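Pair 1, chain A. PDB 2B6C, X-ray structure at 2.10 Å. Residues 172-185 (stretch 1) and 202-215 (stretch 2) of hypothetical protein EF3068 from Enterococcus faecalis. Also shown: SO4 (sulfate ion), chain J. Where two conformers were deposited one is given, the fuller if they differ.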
# COMPACT_ATOMS: atom_id res chain seq x y z
N GLU A 172 -18.48 10.18 30.96
CA GLU A 172 -17.48 9.16 30.65
C GLU A 172 -16.08 9.71 30.27
O GLU A 172 -15.94 10.43 29.27
CB GLU A 172 -18.02 8.24 29.54
CG GLU A 172 -17.01 7.19 29.09
CD GLU A 172 -16.49 6.35 30.25
OE1 GLU A 172 -17.30 5.73 30.96
OE2 GLU A 172 -15.27 6.32 30.45
N PHE A 173 -15.08 9.34 31.08
CA PHE A 173 -13.67 9.64 30.81
C PHE A 173 -13.25 9.36 29.37
O PHE A 173 -12.62 10.19 28.74
CB PHE A 173 -12.74 8.89 31.79
CG PHE A 173 -11.27 8.93 31.39
CD1 PHE A 173 -10.46 10.01 31.74
CD2 PHE A 173 -10.72 7.88 30.62
CE1 PHE A 173 -9.10 10.05 31.36
CE2 PHE A 173 -9.37 7.92 30.22
CZ PHE A 173 -8.56 9.01 30.59
N PHE A 174 -13.59 8.20 28.83
CA PHE A 174 -13.13 7.84 27.49
C PHE A 174 -13.81 8.67 26.41
O PHE A 174 -13.36 8.72 25.27
CB PHE A 174 -13.32 6.36 27.22
CG PHE A 174 -12.42 5.47 28.04
CD1 PHE A 174 -12.93 4.73 29.10
CD2 PHE A 174 -11.05 5.37 27.75
CE1 PHE A 174 -12.09 3.90 29.86
CE2 PHE A 174 -10.22 4.55 28.51
CZ PHE A 174 -10.74 3.82 29.56
N ILE A 175 -14.93 9.30 26.77
CA ILE A 175 -15.58 10.20 25.83
C ILE A 175 -14.98 11.60 25.94
O ILE A 175 -14.64 12.21 24.91
CB ILE A 175 -17.13 10.16 26.01
CG1 ILE A 175 -17.71 8.87 25.42
CG2 ILE A 175 -17.75 11.41 25.43
CD1 ILE A 175 -17.68 8.79 23.87
N GLN A 176 -14.77 12.10 27.15
CA GLN A 176 -14.24 13.45 27.29
C GLN A 176 -12.80 13.53 26.74
O GLN A 176 -12.42 14.51 26.09
CB GLN A 176 -14.34 13.96 28.73
CG GLN A 176 -15.79 14.24 29.20
CD GLN A 176 -16.46 15.22 28.28
OE1 GLN A 176 -15.82 16.17 27.84
NE2 GLN A 176 -17.71 14.99 27.93
N LYS A 177 -12.02 12.47 27.00
CA LYS A 177 -10.70 12.29 26.45
C LYS A 177 -10.72 12.33 24.93
O LYS A 177 -9.86 12.96 24.32
CB LYS A 177 -10.17 10.94 26.88
CG LYS A 177 -8.81 11.00 27.54
CD LYS A 177 -7.75 11.25 26.51
CE LYS A 177 -6.42 10.87 27.06
NZ LYS A 177 -5.48 12.06 27.02
N ALA A 178 -11.70 11.66 24.32
CA ALA A 178 -11.87 11.63 22.87
C ALA A 178 -12.23 13.01 22.31
O ALA A 178 -11.74 13.39 21.24
CB ALA A 178 -12.93 10.60 22.48
N ILE A 179 -13.03 13.77 23.04
CA ILE A 179 -13.33 15.16 22.65
C ILE A 179 -12.05 16.01 22.67
O ILE A 179 -11.79 16.73 21.70
CB ILE A 179 -14.41 15.83 23.53
CG1 ILE A 179 -15.76 15.13 23.34
CG2 ILE A 179 -14.54 17.37 23.23
CD1 ILE A 179 -16.79 15.61 24.36
N GLY A 180 -11.27 15.91 23.74
CA GLY A 180 -10.04 16.68 23.86
C GLY A 180 -9.00 16.35 22.78
O GLY A 180 -8.39 17.25 22.22
N TRP A 181 -8.77 15.07 22.54
CA TRP A 181 -7.92 14.61 21.44
C TRP A 181 -8.37 15.12 20.07
O TRP A 181 -7.54 15.46 19.22
CB TRP A 181 -7.93 13.09 21.37
CG TRP A 181 -6.86 12.36 22.19
CD1 TRP A 181 -5.96 12.90 23.11
CD2 TRP A 181 -6.62 10.94 22.17
NE1 TRP A 181 -5.14 11.88 23.62
CE2 TRP A 181 -5.54 10.68 23.08
CE3 TRP A 181 -7.21 9.86 21.47
CZ2 TRP A 181 -5.04 9.36 23.31
CZ3 TRP A 181 -6.72 8.56 21.70
CH2 TRP A 181 -5.64 8.32 22.60
N SER A 182 -9.68 15.13 19.82
CA SER A 182 -10.18 15.53 18.50
C SER A 182 -9.87 17.02 18.29
O SER A 182 -9.54 17.43 17.18
CB SER A 182 -11.66 15.23 18.31
OG SER A 182 -12.45 16.23 18.93
N LEU A 183 -9.92 17.79 19.38
CA LEU A 183 -9.64 19.24 19.33
C LEU A 183 -8.15 19.52 19.25
O LEU A 183 -7.72 20.32 18.42
CB LEU A 183 -10.31 19.98 20.49
CG LEU A 183 -11.83 19.96 20.37
CD1 LEU A 183 -12.48 20.37 21.69
CD2 LEU A 183 -12.35 20.78 19.18
N ARG A 184 -7.38 18.82 20.08
CA ARG A 184 -5.92 18.85 20.04
C ARG A 184 -5.36 18.60 18.64
O ARG A 184 -4.57 19.41 18.14
CB ARG A 184 -5.34 17.86 21.04
CG ARG A 184 -3.86 17.87 21.22
CD ARG A 184 -3.59 16.78 22.19
NE ARG A 184 -2.26 16.76 22.74
CZ ARG A 184 -1.94 16.99 24.02
NH1 ARG A 184 -2.85 17.36 24.91
NH2 ARG A 184 -0.68 16.90 24.38
N GLN A 185 -5.77 17.50 18.01
CA GLN A 185 -5.29 17.14 16.66
C GLN A 185 -5.71 18.15 15.61
O GLN A 185 -4.88 18.57 14.76
CB GLN A 185 -5.82 15.76 16.24
CG GLN A 185 -5.06 14.58 16.85
CD GLN A 185 -3.58 14.62 16.50
OE1 GLN A 185 -2.74 14.83 17.37
NE2 GLN A 185 -3.26 14.39 15.22
N VAL A 202 -19.30 25.10 26.25
CA VAL A 202 -18.70 24.87 27.58
C VAL A 202 -18.29 23.40 27.71
O VAL A 202 -19.11 22.52 27.98
CB VAL A 202 -19.61 25.35 28.73
CG1 VAL A 202 -19.02 24.99 30.11
CG2 VAL A 202 -19.82 26.87 28.62
N LEU A 203 -17.00 23.16 27.50
CA LEU A 203 -16.43 21.82 27.49
C LEU A 203 -15.99 21.41 28.88
O LEU A 203 -15.76 22.26 29.71
CB LEU A 203 -15.25 21.74 26.52
CG LEU A 203 -15.54 21.99 25.05
CD1 LEU A 203 -14.21 22.00 24.25
CD2 LEU A 203 -16.57 20.97 24.47
N SER A 204 -15.87 20.11 29.14
CA SER A 204 -15.41 19.62 30.43
C SER A 204 -13.99 20.14 30.70
O SER A 204 -13.26 20.43 29.73
CB SER A 204 -15.39 18.08 30.40
OG SER A 204 -14.34 17.60 29.57
N PRO A 205 -13.60 20.32 31.99
CA PRO A 205 -12.20 20.69 32.27
C PRO A 205 -11.17 19.78 31.55
O PRO A 205 -10.18 20.29 31.02
CB PRO A 205 -12.09 20.52 33.80
CG PRO A 205 -13.45 20.81 34.29
CD PRO A 205 -14.40 20.24 33.23
N LEU A 206 -11.41 18.46 31.53
CA LEU A 206 -10.46 17.57 30.87
C LEU A 206 -10.38 17.82 29.35
O LEU A 206 -9.28 17.89 28.81
CB LEU A 206 -10.73 16.09 31.17
CG LEU A 206 -9.69 15.15 30.55
CD1 LEU A 206 -9.23 14.03 31.50
CD2 LEU A 206 -10.21 14.62 29.22
N ALA A 207 -11.54 17.95 28.69
CA ALA A 207 -11.58 18.20 27.24
C ALA A 207 -10.94 19.55 26.90
O ALA A 207 -10.25 19.67 25.91
CB ALA A 207 -13.04 18.11 26.71
N GLN A 208 -11.18 20.54 27.74
CA GLN A 208 -10.65 21.89 27.57
C GLN A 208 -9.13 21.90 27.74
O GLN A 208 -8.42 22.50 26.94
CB GLN A 208 -11.32 22.84 28.58
CG GLN A 208 -10.81 24.30 28.60
CD GLN A 208 -11.39 25.13 27.45
OE1 GLN A 208 -12.44 24.78 26.88
NE2 GLN A 208 -10.72 26.23 27.10
N ARG A 209 -8.62 21.23 28.78
CA ARG A 209 -7.17 21.10 28.97
C ARG A 209 -6.52 20.41 27.76
O ARG A 209 -5.61 20.95 27.15
CB ARG A 209 -6.84 20.40 30.29
CG ARG A 209 -5.33 20.28 30.59
CD ARG A 209 -4.73 21.54 31.22
NE ARG A 209 -3.30 21.32 31.36
CZ ARG A 209 -2.71 20.76 32.42
NH1 ARG A 209 -1.39 20.60 32.43
NH2 ARG A 209 -3.42 20.40 33.49
N GLU A 210 -7.04 19.25 27.39
CA GLU A 210 -6.52 18.46 26.27
C GLU A 210 -6.57 19.22 24.92
O GLU A 210 -5.57 19.31 24.24
CB GLU A 210 -7.27 17.14 26.19
CG GLU A 210 -6.69 16.13 25.22
CD GLU A 210 -5.62 15.29 25.85
OE1 GLU A 210 -5.86 14.77 26.98
OE2 GLU A 210 -4.55 15.16 25.22
N GLY A 211 -7.72 19.79 24.57
CA GLY A 211 -7.87 20.44 23.27
C GLY A 211 -7.18 21.78 23.10
O GLY A 211 -7.02 22.26 21.98
N SER A 212 -6.77 22.42 24.20
CA SER A 212 -6.18 23.74 24.07
C SER A 212 -4.64 23.73 24.17
O SER A 212 -4.02 24.79 24.19
CB SER A 212 -6.81 24.72 25.06
OG SER A 212 -6.40 24.42 26.36
N LYS A 213 -4.03 22.54 24.19
CA LYS A 213 -2.57 22.44 24.28
C LYS A 213 -1.81 23.34 23.30
O LYS A 213 -0.86 24.03 23.71
CB LYS A 213 -2.07 21.00 24.12
CG LYS A 213 -0.55 20.99 24.16
CD LYS A 213 0.06 19.64 24.46
CE LYS A 213 1.47 19.79 25.03
NZ LYS A 213 2.27 18.53 24.82
N TYR A 214 -2.25 23.37 22.03
CA TYR A 214 -1.56 24.16 21.00
C TYR A 214 -2.14 25.51 20.70
O TYR A 214 -1.84 26.09 19.66
CB TYR A 214 -1.41 23.35 19.69
CG TYR A 214 -0.67 22.09 19.94
CD1 TYR A 214 -1.34 20.86 20.00
CD2 TYR A 214 0.70 22.11 20.19
CE1 TYR A 214 -0.65 19.69 20.28
CE2 TYR A 214 1.39 20.95 20.46
CZ TYR A 214 0.72 19.75 20.51
OH TYR A 214 1.43 18.61 20.78
N LEU A 215 -2.96 26.03 21.60
CA LEU A 215 -3.46 27.38 21.40
C LEU A 215 -2.60 28.35 22.21
O LEU A 215 -2.26 28.06 23.36
CB LEU A 215 -4.93 27.46 21.77
CG LEU A 215 -5.81 26.36 21.15
CD1 LEU A 215 -7.23 26.44 21.70
CD2 LEU A 215 -5.81 26.40 19.61
S SO4 J . 0.50 14.99 21.01
O1 SO4 J . 1.91 14.81 21.28
O2 SO4 J . -0.26 14.81 22.25
O3 SO4 J . 0.09 13.96 20.05
O4 SO4 J . 0.22 16.32 20.49
O HOH W 1 -16.97 18.62 26.95

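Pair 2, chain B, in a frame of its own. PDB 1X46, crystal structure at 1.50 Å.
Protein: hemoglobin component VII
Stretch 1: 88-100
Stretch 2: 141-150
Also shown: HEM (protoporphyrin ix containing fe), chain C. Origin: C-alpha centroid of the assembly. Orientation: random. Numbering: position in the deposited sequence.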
# COMPACT_ATOMS: atom_id res chain seq x y z
N LEU B 88 3.11 -5.15 -14.19
CA LEU B 88 2.42 -4.62 -13.01
C LEU B 88 1.48 -5.66 -12.43
O LEU B 88 1.45 -5.90 -11.21
CB LEU B 88 1.69 -3.34 -13.36
CG LEU B 88 0.69 -2.79 -12.34
CD1 LEU B 88 1.38 -2.42 -11.03
CD2 LEU B 88 0.02 -1.59 -12.95
N LYS B 89 0.69 -6.30 -13.29
CA LYS B 89 -0.23 -7.31 -12.78
C LYS B 89 0.47 -8.50 -12.14
O LYS B 89 -0.04 -9.11 -11.19
CB LYS B 89 -1.21 -7.73 -13.86
CG LYS B 89 -2.18 -6.62 -14.13
CD LYS B 89 -3.34 -7.14 -14.90
CE LYS B 89 -4.42 -6.12 -15.06
NZ LYS B 89 -5.36 -6.55 -16.15
N ASN B 90 1.65 -8.84 -12.65
CA ASN B 90 2.40 -9.94 -12.07
C ASN B 90 2.95 -9.58 -10.68
O ASN B 90 2.96 -10.42 -9.78
CB ASN B 90 3.50 -10.42 -13.02
CG ASN B 90 2.92 -11.04 -14.29
OD1 ASN B 90 1.72 -11.31 -14.39
ND2 ASN B 90 3.77 -11.25 -15.29
N VAL B 91 3.37 -8.33 -10.51
CA VAL B 91 3.75 -7.85 -9.17
C VAL B 91 2.56 -7.98 -8.20
O VAL B 91 2.68 -8.51 -7.09
CB VAL B 91 4.27 -6.43 -9.21
CG1 VAL B 91 4.31 -5.85 -7.80
CG2 VAL B 91 5.66 -6.40 -9.80
N LEU B 92 1.40 -7.51 -8.64
CA LEU B 92 0.21 -7.53 -7.79
C LEU B 92 -0.22 -8.95 -7.47
O LEU B 92 -0.53 -9.27 -6.31
CB LEU B 92 -0.95 -6.77 -8.43
CG LEU B 92 -0.70 -5.28 -8.70
CD1 LEU B 92 -1.84 -4.66 -9.54
CD2 LEU B 92 -0.37 -4.46 -7.44
N LYS B 93 -0.23 -9.83 -8.48
CA LYS B 93 -0.67 -11.21 -8.27
C LYS B 93 0.25 -11.93 -7.29
O LYS B 93 -0.23 -12.69 -6.40
CB LYS B 93 -0.72 -11.98 -9.58
CG LYS B 93 -1.99 -11.78 -10.30
CD LYS B 93 -1.96 -12.49 -11.64
CE LYS B 93 -2.94 -11.81 -12.59
NZ LYS B 93 -2.88 -12.46 -13.93
N GLN B 94 1.55 -11.73 -7.45
CA GLN B 94 2.48 -12.36 -6.53
C GLN B 94 2.29 -11.91 -5.08
O GLN B 94 2.40 -12.71 -4.17
CB GLN B 94 3.92 -12.11 -6.97
CG GLN B 94 4.93 -12.99 -6.22
CD GLN B 94 4.77 -14.47 -6.51
OE1 GLN B 94 4.79 -14.89 -7.67
NE2 GLN B 94 4.55 -15.26 -5.46
N GLN B 95 1.98 -10.64 -4.89
CA GLN B 95 1.70 -10.16 -3.53
C GLN B 95 0.43 -10.79 -2.97
O GLN B 95 0.39 -11.13 -1.80
CB GLN B 95 1.61 -8.62 -3.47
CG GLN B 95 2.96 -7.91 -3.76
CD GLN B 95 4.04 -8.35 -2.80
OE1 GLN B 95 3.81 -8.39 -1.59
NE2 GLN B 95 5.20 -8.72 -3.32
N GLY B 96 -0.57 -11.00 -3.81
CA GLY B 96 -1.78 -11.69 -3.38
C GLY B 96 -1.47 -13.14 -3.00
O GLY B 96 -1.92 -13.60 -1.96
N ILE B 97 -0.72 -13.85 -3.85
CA ILE B 97 -0.33 -15.23 -3.56
C ILE B 97 0.44 -15.30 -2.24
O ILE B 97 0.16 -16.15 -1.37
CB ILE B 97 0.53 -15.79 -4.73
CG1 ILE B 97 -0.34 -16.03 -5.97
CG2 ILE B 97 1.21 -17.11 -4.33
CD1 ILE B 97 0.44 -15.99 -7.27
N ASN B 98 1.40 -14.39 -2.08
CA ASN B 98 2.24 -14.43 -0.88
C ASN B 98 1.42 -14.16 0.38
O ASN B 98 1.64 -14.78 1.42
CB ASN B 98 3.38 -13.42 -0.96
CG ASN B 98 4.37 -13.72 -2.08
OD1 ASN B 98 4.34 -14.80 -2.70
ND2 ASN B 98 5.23 -12.76 -2.36
N HIS B 99 0.49 -13.22 0.30
CA HIS B 99 -0.29 -12.86 1.47
C HIS B 99 -1.40 -13.86 1.79
O HIS B 99 -1.83 -13.94 2.93
CB HIS B 99 -0.81 -11.42 1.36
CG HIS B 99 0.26 -10.40 1.60
ND1 HIS B 99 1.08 -9.92 0.60
CD2 HIS B 99 0.68 -9.82 2.75
CE1 HIS B 99 1.95 -9.07 1.12
NE2 HIS B 99 1.72 -8.98 2.42
N LYS B 100 -1.83 -14.61 0.78
CA LYS B 100 -2.81 -15.69 1.04
C LYS B 100 -2.23 -16.65 2.07
O LYS B 100 -2.95 -17.08 2.98
CB LYS B 100 -3.13 -16.47 -0.23
CG LYS B 100 -4.26 -17.51 0.00
CD LYS B 100 -4.49 -18.33 -1.26
CE LYS B 100 -5.37 -19.56 -1.00
NZ LYS B 100 -5.32 -20.48 -2.20
N ASN B 141 -8.20 -1.16 -8.74
CA ASN B 141 -7.52 -1.98 -9.74
C ASN B 141 -6.57 -2.99 -9.09
O ASN B 141 -6.55 -4.16 -9.47
CB ASN B 141 -6.82 -1.10 -10.76
CG ASN B 141 -7.81 -0.45 -11.71
OD1 ASN B 141 -9.00 -0.74 -11.66
ND2 ASN B 141 -7.30 0.43 -12.60
N MET B 142 -5.82 -2.55 -8.08
CA MET B 142 -5.00 -3.50 -7.31
C MET B 142 -5.86 -4.66 -6.78
O MET B 142 -5.51 -5.85 -6.93
CB MET B 142 -4.31 -2.78 -6.14
CG MET B 142 -3.67 -3.72 -5.13
SD MET B 142 -3.20 -2.75 -3.62
CE MET B 142 -3.17 -4.04 -2.39
N TYR B 143 -6.98 -4.33 -6.13
CA TYR B 143 -7.87 -5.33 -5.55
C TYR B 143 -8.46 -6.29 -6.58
O TYR B 143 -8.68 -7.45 -6.29
CB TYR B 143 -9.03 -4.65 -4.79
CG TYR B 143 -8.58 -3.79 -3.62
CD1 TYR B 143 -7.33 -3.95 -3.02
CD2 TYR B 143 -9.43 -2.79 -3.13
CE1 TYR B 143 -6.96 -3.16 -1.96
CE2 TYR B 143 -9.06 -2.00 -2.06
CZ TYR B 143 -7.81 -2.19 -1.49
OH TYR B 143 -7.39 -1.41 -0.42
N SER B 144 -8.70 -5.79 -7.79
CA SER B 144 -9.29 -6.63 -8.82
C SER B 144 -8.39 -7.84 -9.14
O SER B 144 -8.89 -8.89 -9.52
CB SER B 144 -9.60 -5.80 -10.07
OG SER B 144 -8.42 -5.50 -10.79
N VAL B 145 -7.09 -7.66 -8.94
CA VAL B 145 -6.11 -8.70 -9.21
C VAL B 145 -5.68 -9.41 -7.93
O VAL B 145 -5.45 -10.61 -7.94
CB VAL B 145 -4.89 -8.10 -9.95
CG1 VAL B 145 -3.74 -9.08 -10.02
CG2 VAL B 145 -5.31 -7.64 -11.34
N VAL B 146 -5.58 -8.65 -6.83
CA VAL B 146 -5.13 -9.23 -5.56
C VAL B 146 -6.21 -10.05 -4.85
O VAL B 146 -5.93 -11.14 -4.38
CB VAL B 146 -4.54 -8.14 -4.63
CG1 VAL B 146 -4.33 -8.62 -3.18
CG2 VAL B 146 -3.26 -7.60 -5.20
N PHE B 147 -7.43 -9.54 -4.76
CA PHE B 147 -8.50 -10.23 -4.02
C PHE B 147 -8.77 -11.67 -4.48
O PHE B 147 -8.90 -12.54 -3.62
CB PHE B 147 -9.82 -9.42 -3.95
CG PHE B 147 -9.78 -8.22 -3.02
CD1 PHE B 147 -8.60 -7.80 -2.37
CD2 PHE B 147 -10.94 -7.47 -2.83
CE1 PHE B 147 -8.62 -6.67 -1.54
CE2 PHE B 147 -10.96 -6.34 -2.01
CZ PHE B 147 -9.79 -5.94 -1.37
N PRO B 148 -8.80 -11.95 -5.78
CA PRO B 148 -8.98 -13.34 -6.25
C PRO B 148 -7.86 -14.28 -5.83
O PRO B 148 -8.08 -15.51 -5.87
CB PRO B 148 -8.98 -13.20 -7.78
CG PRO B 148 -9.42 -11.78 -8.03
CD PRO B 148 -8.73 -11.01 -6.92
N GLU B 149 -6.71 -13.76 -5.40
CA GLU B 149 -5.61 -14.60 -4.94
C GLU B 149 -5.66 -14.86 -3.45
O GLU B 149 -4.88 -15.65 -2.94
CB GLU B 149 -4.24 -13.97 -5.26
CG GLU B 149 -3.98 -13.63 -6.71
CD GLU B 149 -3.95 -14.85 -7.62
OE1 GLU B 149 -3.74 -16.00 -7.15
OE2 GLU B 149 -4.15 -14.65 -8.84
N LEU B 150 -6.56 -14.20 -2.73
CA LEU B 150 -6.58 -14.34 -1.28
C LEU B 150 -7.50 -15.46 -0.81
O LEU B 150 -7.32 -15.92 0.31
CB LEU B 150 -6.99 -13.02 -0.60
CG LEU B 150 -6.14 -11.78 -0.88
CD1 LEU B 150 -6.79 -10.57 -0.21
CD2 LEU B 150 -4.70 -11.99 -0.40
OXT LEU B 150 -8.42 -15.89 -1.52
CHA HEM C . 5.30 -9.70 4.38
CHB HEM C . 4.38 -6.35 0.99
CHC HEM C . 0.05 -5.54 3.00
CHD HEM C . 0.95 -8.86 6.40
C1A HEM C . 5.44 -8.82 3.34
C2A HEM C . 6.64 -8.68 2.54
C3A HEM C . 6.37 -7.76 1.62
C4A HEM C . 5.01 -7.32 1.75
CMA HEM C . 7.34 -7.26 0.53
CAA HEM C . 8.00 -9.39 2.81
CBA HEM C . 8.10 -10.87 2.36
CGA HEM C . 8.01 -10.97 0.86
O1A HEM C . 7.10 -11.66 0.35
O2A HEM C . 8.86 -10.35 0.15
C1B HEM C . 3.16 -5.79 1.26
C2B HEM C . 2.51 -4.72 0.54
C3B HEM C . 1.30 -4.50 1.10
C4B HEM C . 1.17 -5.45 2.18
CMB HEM C . 3.16 -3.98 -0.66
CAB HEM C . 0.19 -3.48 0.78
CBB HEM C . 0.18 -2.68 -0.29
C1C HEM C . -0.10 -6.34 4.09
C2C HEM C . -1.25 -6.41 4.99
C3C HEM C . -0.99 -7.31 5.94
C4C HEM C . 0.32 -7.87 5.67
CMC HEM C . -2.55 -5.58 4.82
CAC HEM C . -1.91 -7.73 7.12
C1D HEM C . 2.16 -9.41 6.12
C2D HEM C . 2.77 -10.45 6.91
C3D HEM C . 4.10 -10.71 6.28
C4D HEM C . 4.20 -9.77 5.19
CMD HEM C . 2.15 -11.14 8.14
CAD HEM C . 5.15 -11.75 6.76
CBD HEM C . 5.99 -11.19 7.90
CGD HEM C . 6.92 -12.26 8.45
O1D HEM C . 7.22 -13.24 7.73
O2D HEM C . 7.34 -12.13 9.62
NA HEM C . 4.47 -7.99 2.83
NB HEM C . 2.31 -6.21 2.29
NC HEM C . 0.84 -7.26 4.53
ND HEM C . 3.02 -9.03 5.08
FE HEM C . 2.66 -7.63 3.68
O HOH W 2 3.38 -6.17 4.97

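The sharpest difference lies in one matched pair of acids. Glu A210 and Glu B149 fall 0.4 Å apart at CA after superposition, with side-chain centres 1.1 Å apart, yet only the first is paired with charge across the contact. In pair 1, Glu A210 sits as a knob among Lys A177, Gly A180, Trp A181 and Arg A184. Its OE1 accepts from Lys A177 NZ at 2.7 Å and its OE2 forms a salt bridge with Arg A184 NH1 at 2.8 Å, so one carboxylate ties down two cations. In pair 2, no hydrogen bond or salt bridge crosses at all. Glu B149 packs with its carbon and oxygen atoms: OE1 lies 3.6 Å from Ile B97 CG1 and OE2 3.9 Å from Lys B93 CG, although Lys B93 matches Lys A177.

Both pairs keep a glycine close to the CB of this glutamate. The CA atoms of Gly A180 and Gly B96 fall 0.9 Å apart, inside a common frame whose 14 central residues fit at 0.9 Å RMSD. Each glycine lies where the backbones come close: Gly A180 CA is 4.0 Å from Ala A207 CA, and Gly B96 CA is 4.7 Å from Val B146 CA. An ideal CB on Gly A180 would stand 2.5 Å from Glu A210 CB, and one on Gly B96 would stand 2.8 Å from Glu B149 CB. Both are clashes, so the missing CB leaves room for the close approach of the second stretch at the glutamate's CB.

On the second stretch, Ala A207 matches Val B146, with side-chain centres 0.7 Å apart. The helix axes approach to 7.3 Å in pair 1 and 8.7 Å in pair 2, and they cross at 24° and 58° respectively. Val B146 CG2 lies 3.4 Å from Leu B92 O.

Leu B92 matches Gln A176, and the two occupy nearly the same space with opposite chemistry. Leu B92 packs its CB 4.0 Å from Val B145 CG1 and its CD2 4.1 Å from Met B142 CG. Gln A176 instead uses OE1 to accept from Ser A204 OG at 2.7 Å, while the same hydroxyl oxygen caps its helix by accepting from Ala A207 N at 3.0 Å. A water adds a second link, donating to Gln A176 OE1 at 2.8 Å and accepting from Ser A204 N at 2.9 Å.

Toward the far end the solutions part. Leu A183 sets its CD1 3.5 Å from Leu A203 CD1, whereas its counterpart His B99 turns its end away from the second stretch and binds the heme iron, NE2 to FE at 2.1 Å, as befits a hemoglobin. Gly A211 matches Leu B150: Gly A211 CA lies 3.4 Å from Gly A180 O, and an ideal CB on Gly A211 would stand 2.7 Å from Leu A183 CB, a clash, while in pair 2 Leu B150 CD2 rests 3.6 Å from Gly B96 O.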